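Oxidoreductase, short chain dehydrogenase/reductase family protein (Collinsella aerofaciens, PDB 5FYD) reduces the 7-oxo group of 7-oxolithocholate with NADPH to give ursodeoxycholate, acting as a homodimeric 7beta-hydroxysteroid dehydrogenase. Local coordinates at the interface of chains A and B. Numbering follows the deposited sequence. Chains: chain A/B, Oxidoreductase, short chain dehydrogenase/reductase family protein.

Contact 1: the interface of chains A and B. Residues chain A 95, 193-194, 197; chain B 196-197.
The polar link between A:Ser193 and B:Asn197 is a hydrogen bond. The serine hydroxyl OG donates to the side-chain carbonyl oxygen OD1 of B:Asn197 over 2.9 Å, approaching in the carbonyl plane with an angle of 146° at the oxygen. B:Asn197 directs its amide across the boundary because CG lies beside its own backbone N and anti to the carbonyl carbon (chi1 -68°). ND2 of B:Asn197 lies 4.3 Å from ND2 of A:Asn197, so the two amides come near each other without bonding.

A second bond stays within chain A and probably steadies the first. ND2 of A:Asn197 donates to the backbone O of A:Ser193 at 2.7 Å, almost in line with the C=O bond and with the acceptor close to the amide plane. It ties the loop after helix 192-195 back onto the residue that makes the cross-chain bond.

Apolar packing comes from A:Leu194. Its side chain and that of B:Asn197 run past each other in opposite directions, and methyl CD1 lies 3.9 Å from CB of B:Asn197. A:His95 approaches more loosely, with CE1 of its imidazole ring 4.0 Å from the backbone O of B:Ser196.

The patch joins the two subunits of the homodimer through the ends of short helices, and the two-fold symmetry suggests a similar contact with the chains exchanged.

Contact 2: the interface of chains A and B. Residues chain A 200-203; chain B 187-188, 236-237, 240.
A:Gln203 and A:Pro202, at the start of helix 202-208, lie against B:Thr188 and the helix 235-247 of chain B. The glutamine chain leaves CB with CG between the backbone N and the carbonyl carbon (chi1 68°), then bends at chi2. CG passes alongside the threonine, 3.5 Å from CB of B:Thr188, the two side chains running in opposite senses. Beyond it, the terminal amide meets that of B:Asn237, their planes 34° apart. As modelled, NE2 donates to OD1 of B:Asn237 at 3.1 Å, on a lone pair in the carbonyl plane, while the bond from NE2 to the backbone O of B:Thr188 is weak. OE1 of A:Gln203 is also 3.0 Å from OD1 of B:Asn237; two acceptors so close make the modelled orientation of these amide ends doubtful.

Replacing A:Gln203 by alanine is likely to leave the B:Asn237 amide without its partner amide, whichever way the ends are turned, and to remove the methylene that packs on CB of B:Thr188.

Beside this, OG1 of B:Thr188 donates to the backbone O of A:Gly200 at 2.8 Å. The ring of A:Pro202 lies over the helix, with CD 3.7 Å from CB of B:Ser240 and CG 3.9 Å from CB of B:Arg236.

B:Ser240 belongs to the NADP(+)-binding site, so this part of the homodimer interface sets one subunit's loop and helix start against the helix 235-247 that carries this cofactor-site serine.

Contact 3: the interface of chains A and B. Residues chain A 143-145, 156, 187-188, 257; chain B 196, 199.
A:Tyr156 swings its ring towards B:Pro199 with CG anti to the backbone N (chi1 -168°), and A:Ser143 likewise extends OG away from its own N (chi1 176°), so that both hydroxyls converge on the proline. These residues belong to the Ser-Tyr-Lys catalytic set of the short-chain dehydrogenases: A:Tyr156 is the catalytic acid-base (proton acceptor in oxidation, donor in reduction) and A:Ser143 steadies the transition state.

The pyrrolidine enters from the partner subunit as a wedge. Its CB lies 3.4 Å from the phenol OH of A:Tyr156 and 3.6 Å from OG of A:Ser143. Methyl CG2 of A:Thr145 packs on CB of B:Pro199 at 3.8 Å, while CG of the proline faces the backbone O of A:Gly187.

Within chain A, OG1 of A:Thr145 sits over one face of the tyrosine ring, near the rim, and shares a hydrogen bond with OG of A:Ser143 at 3.1 Å. A phenylalanine in place of A:Tyr156 would probably still pack against B:Pro199, but would lose the catalytic hydroxyl and leave the bridging water without its tyrosine partner. That water, water 1, lies 2.8 Å from OH of A:Tyr156 and 2.6 Å from the backbone O of B:Ser196.

Contact 4: the interface of chains A and B. Residues chain A 188, 207, 210, 236; chain B 198, 200-202.
A:Thr188 and A:Arg236 grip the backbone of the B:Gly200-B:Gly201 turn beside the active site of this short-chain dehydrogenase. The threonine hydroxyl, set beside its own backbone N (chi1 -57°), serves two groups of the turn: OG1 donates to the backbone O of B:Gly201 at 2.7 Å, on a lone pair in the carbonyl plane, and accepts from the backbone N of B:Gly200 at 3.1 Å. Its methyl branch turns to the leucine, CG2 meeting CD2 of B:Leu198 at 3.5 Å as the two side chains cross at a slant.

The A:Arg236 chain, bent at chi2 (-90°), brings its guanidinium in from the opposite flank. NH1 donates to the backbone O of B:Gly200 at 2.7 Å, nearly in line with that C=O, although the oxygen lies 28° out of the guanidinium plane. Water 2 also reaches this oxygen, at 3.3 Å, and joins it to the backbone N of A:Thr188 and the backbone O of A:Ile210.

A:Val207 stands roughly perpendicular to both B:Leu198 and B:Pro202, with CG1 3.9 Å from CD2 of the leucine. The ring of B:Pro202, which follows a cis peptide bond, turns CD towards CD1 of A:Ile210 at 3.8 Å.

Contact 1: the interface of chains A and B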
# COMPACT_ATOMS: atom_id res chain seq x y z
N HIS A 95 6.02 -9.34 2.89
CA HIS A 95 5.95 -8.97 4.30
C HIS A 95 4.50 -8.92 4.73
O HIS A 95 3.59 -8.96 3.91
CB HIS A 95 6.70 -7.66 4.58
CG HIS A 95 6.48 -6.58 3.57
ND1 HIS A 95 5.37 -5.77 3.57
CD2 HIS A 95 7.26 -6.15 2.54
CE1 HIS A 95 5.46 -4.89 2.59
NE2 HIS A 95 6.59 -5.11 1.94
N SER A 193 1.98 1.10 -5.04
CA SER A 193 1.87 0.72 -3.63
C SER A 193 1.97 1.95 -2.71
O SER A 193 1.08 2.19 -1.90
CB SER A 193 2.96 -0.31 -3.27
OG SER A 193 2.48 -1.29 -2.37
N LEU A 194 3.04 2.74 -2.88
CA LEU A 194 3.27 3.92 -2.05
C LEU A 194 2.27 5.04 -2.36
O LEU A 194 1.57 5.48 -1.45
CB LEU A 194 4.70 4.46 -2.19
CG LEU A 194 5.04 5.68 -1.31
CD1 LEU A 194 4.84 5.36 0.16
CD2 LEU A 194 6.45 6.16 -1.59
N ASN A 197 -1.19 5.07 -0.98
CA ASN A 197 -1.27 5.41 0.45
C ASN A 197 -0.86 6.87 0.72
O ASN A 197 -0.68 7.24 1.88
CB ASN A 197 -0.41 4.45 1.28
CG ASN A 197 -0.95 3.03 1.29
OD1 ASN A 197 -1.64 2.63 2.23
ND2 ASN A 197 -0.64 2.26 0.25
N SER B 196 4.20 0.13 6.29
CA SER B 196 4.81 -0.96 5.54
C SER B 196 5.41 -0.49 4.21
O SER B 196 6.33 -1.12 3.71
CB SER B 196 3.81 -2.10 5.30
OG SER B 196 2.72 -1.67 4.52
N ASN B 197 4.90 0.61 3.65
CA ASN B 197 5.46 1.21 2.41
C ASN B 197 6.50 2.32 2.67
O ASN B 197 6.89 3.03 1.73
CB ASN B 197 4.34 1.76 1.54
CG ASN B 197 3.47 0.67 0.97
OD1 ASN B 197 3.53 0.38 -0.22
ND2 ASN B 197 2.66 0.04 1.81

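Contact 2: the interface of chains A and B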
# COMPACT_ATOMS: atom_id res chain seq x y z
N GLY A 200 -3.11 12.60 -0.12
CA GLY A 200 -2.84 14.02 -0.21
C GLY A 200 -1.98 14.55 0.90
O GLY A 200 -1.46 13.80 1.72
N GLY A 201 -1.83 15.87 0.89
CA GLY A 201 -1.28 16.62 2.00
C GLY A 201 0.18 16.99 1.81
O GLY A 201 0.84 16.46 0.91
N PRO A 202 0.68 17.91 2.65
CA PRO A 202 2.11 18.22 2.67
C PRO A 202 2.95 17.02 3.13
O PRO A 202 4.12 16.90 2.74
CB PRO A 202 2.21 19.38 3.67
CG PRO A 202 1.01 19.24 4.54
CD PRO A 202 -0.06 18.71 3.65
N GLN A 203 2.37 16.16 3.96
CA GLN A 203 2.98 14.88 4.34
C GLN A 203 3.18 13.93 3.14
O GLN A 203 4.17 13.21 3.08
CB GLN A 203 2.22 14.20 5.49
CG GLN A 203 0.81 13.68 5.18
CD GLN A 203 -0.27 14.75 5.18
OE1 GLN A 203 0.02 15.94 5.20
NE2 GLN A 203 -1.53 14.32 5.14
N GLY B 187 -6.36 13.34 4.37
CA GLY B 187 -5.15 13.22 3.54
C GLY B 187 -4.48 11.91 3.92
O GLY B 187 -5.14 10.94 4.26
N THR B 188 -3.16 11.89 3.84
CA THR B 188 -2.37 10.71 4.22
C THR B 188 -2.46 10.46 5.72
O THR B 188 -2.19 11.35 6.52
CB THR B 188 -0.92 10.92 3.79
OG1 THR B 188 -0.88 11.12 2.38
CG2 THR B 188 -0.03 9.75 4.20
N ARG B 236 -2.25 21.11 9.16
CA ARG B 236 -1.38 21.22 8.00
C ARG B 236 -2.15 20.98 6.71
O ARG B 236 -1.91 21.67 5.73
CB ARG B 236 -0.21 20.23 8.07
CG ARG B 236 0.83 20.59 9.11
CD ARG B 236 1.97 19.57 9.12
NE ARG B 236 2.97 19.88 10.15
CZ ARG B 236 3.94 19.06 10.56
NH1 ARG B 236 4.08 17.84 10.03
NH2 ARG B 236 4.78 19.47 11.51
N ASN B 237 -3.06 20.01 6.71
CA ASN B 237 -3.87 19.73 5.52
C ASN B 237 -4.82 20.90 5.21
O ASN B 237 -5.00 21.24 4.06
CB ASN B 237 -4.70 18.45 5.68
CG ASN B 237 -3.85 17.17 5.66
OD1 ASN B 237 -2.77 17.12 5.08
ND2 ASN B 237 -4.38 16.11 6.28
N SER B 240 -2.63 23.59 3.65
CA SER B 240 -2.20 23.17 2.32
C SER B 240 -3.32 23.30 1.29
O SER B 240 -3.10 23.82 0.20
CB SER B 240 -1.69 21.73 2.37
OG SER B 240 -1.23 21.35 1.10

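Contact 3: the interface of chains A and B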
# COMPACT_ATOMS: atom_id res chain seq x y z
N SER A 143 16.59 -4.20 1.82
CA SER A 143 15.81 -3.10 2.36
C SER A 143 16.49 -2.58 3.60
O SER A 143 17.12 -3.36 4.34
CB SER A 143 14.44 -3.60 2.73
OG SER A 143 13.69 -2.58 3.35
N MET A 144 16.36 -1.28 3.83
CA MET A 144 16.83 -0.67 5.06
C MET A 144 16.27 -1.33 6.33
O MET A 144 16.95 -1.30 7.35
CB MET A 144 16.56 0.85 5.03
CG MET A 144 17.62 1.56 4.19
SD MET A 144 17.21 3.26 3.87
CE MET A 144 17.43 3.95 5.51
N THR A 145 15.11 -1.99 6.24
CA THR A 145 14.58 -2.78 7.35
C THR A 145 15.53 -3.92 7.74
O THR A 145 15.53 -4.35 8.90
CB THR A 145 13.18 -3.37 7.05
OG1 THR A 145 13.25 -4.23 5.92
CG2 THR A 145 12.16 -2.28 6.81
N TYR A 156 10.05 -9.03 7.57
CA TYR A 156 10.49 -8.09 6.51
C TYR A 156 12.00 -7.88 6.66
O TYR A 156 12.80 -8.26 5.78
CB TYR A 156 9.76 -6.73 6.63
CG TYR A 156 9.86 -5.71 5.46
CD1 TYR A 156 10.72 -5.87 4.38
CD2 TYR A 156 9.04 -4.57 5.46
CE1 TYR A 156 10.77 -4.96 3.34
CE2 TYR A 156 9.09 -3.62 4.44
CZ TYR A 156 9.95 -3.83 3.37
OH TYR A 156 9.98 -2.89 2.34
N GLY A 187 15.51 2.11 0.41
CA GLY A 187 14.67 2.69 1.42
C GLY A 187 13.30 2.84 0.80
O GLY A 187 12.87 2.05 -0.03
N THR A 188 12.63 3.91 1.16
CA THR A 188 11.31 4.19 0.62
C THR A 188 11.42 4.54 -0.86
O THR A 188 12.23 5.39 -1.25
CB THR A 188 10.66 5.29 1.46
OG1 THR A 188 10.63 4.83 2.81
CG2 THR A 188 9.27 5.60 0.97
N MET A 257 12.15 2.64 14.97
CA MET A 257 11.32 1.89 14.04
C MET A 257 10.00 1.44 14.64
O MET A 257 8.99 1.45 13.95
CB MET A 257 12.05 0.67 13.48
CG MET A 257 13.29 1.00 12.67
SD MET A 257 12.98 2.09 11.25
CE MET A 257 11.85 1.10 10.30
N SER B 196 4.20 0.13 6.29
CA SER B 196 4.81 -0.96 5.54
C SER B 196 5.41 -0.49 4.21
O SER B 196 6.33 -1.12 3.71
CB SER B 196 3.81 -2.10 5.30
OG SER B 196 2.72 -1.67 4.52
N PRO B 199 9.75 1.75 4.25
CA PRO B 199 10.85 0.99 4.88
C PRO B 199 12.07 1.82 5.26
O PRO B 199 12.74 1.48 6.23
CB PRO B 199 11.22 -0.05 3.82
CG PRO B 199 10.73 0.49 2.53
CD PRO B 199 9.48 1.26 2.89
O HOH W 1 7.49 -1.85 1.52

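Contact 4: the interface of chains A and B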
# COMPACT_ATOMS: atom_id res chain seq x y z
N THR A 188 12.63 3.91 1.16
CA THR A 188 11.31 4.19 0.62
C THR A 188 11.42 4.54 -0.86
O THR A 188 12.23 5.39 -1.25
CB THR A 188 10.66 5.29 1.46
OG1 THR A 188 10.63 4.83 2.81
CG2 THR A 188 9.27 5.60 0.97
N VAL A 207 7.27 12.76 1.96
CA VAL A 207 7.78 11.44 1.59
C VAL A 207 8.69 11.48 0.35
O VAL A 207 9.67 10.73 0.29
CB VAL A 207 6.61 10.42 1.44
CG1 VAL A 207 7.08 9.08 0.86
CG2 VAL A 207 5.94 10.18 2.80
N ILE A 210 12.56 12.08 0.47
CA ILE A 210 13.37 10.89 0.76
C ILE A 210 12.96 9.61 0.01
O ILE A 210 13.48 8.53 0.32
CB ILE A 210 13.45 10.62 2.29
CG1 ILE A 210 12.07 10.34 2.90
CG2 ILE A 210 14.10 11.81 2.99
CD1 ILE A 210 11.64 8.89 2.87
N ARG A 236 20.82 10.37 0.76
CA ARG A 236 20.18 10.60 2.04
C ARG A 236 20.09 9.32 2.86
O ARG A 236 20.24 9.35 4.08
CB ARG A 236 18.77 11.19 1.84
CG ARG A 236 17.91 11.30 3.10
CD ARG A 236 17.07 10.05 3.38
NE ARG A 236 16.39 10.10 4.68
CZ ARG A 236 15.87 9.06 5.35
NH1 ARG A 236 15.95 7.81 4.88
NH2 ARG A 236 15.28 9.27 6.52
N LEU B 198 6.95 2.46 3.91
CA LEU B 198 7.97 3.44 4.27
C LEU B 198 9.15 2.74 4.94
O LEU B 198 9.54 3.10 6.06
CB LEU B 198 7.38 4.52 5.19
CG LEU B 198 6.27 5.38 4.59
CD1 LEU B 198 5.72 6.31 5.66
CD2 LEU B 198 6.74 6.18 3.39
N GLY B 200 12.35 2.88 4.51
CA GLY B 200 13.48 3.76 4.79
C GLY B 200 13.13 5.09 5.41
O GLY B 200 13.95 6.02 5.38
N GLY B 201 11.93 5.20 5.98
CA GLY B 201 11.45 6.45 6.59
C GLY B 201 10.47 7.24 5.72
O GLY B 201 10.19 6.82 4.58
N PRO B 202 9.91 8.34 6.24
CA PRO B 202 10.03 8.70 7.66
C PRO B 202 9.28 7.69 8.53
O PRO B 202 8.28 7.11 8.08
CB PRO B 202 9.36 10.08 7.72
CG PRO B 202 8.34 10.02 6.64
CD PRO B 202 8.97 9.22 5.53
O HOH W 2 14.16 6.12 2.13

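Contacts 3 and 4 lie closest together, their C-alpha centres about 8 Å apart and A:Thr188 common to both; contact 1 is about 10 Å from contact 3 and shares B:Ser196 with it. Contact 2 stands about 22 Å from contact 3, on the chain B side. Its B:Gly187, B:Thr188 and B:Arg236 are counterparts of chain A residues in contacts 3 and 4, yet B:Thr188 and A:Thr188 use backbone oxygens of different glycines, A:Gly200 and B:Gly201. Dimerisation thus sets the 196-203 region of one subunit beside the other's catalytic site, B:Pro199 reaching catalytic residues of chain A; the symmetry suggests the same in reverse.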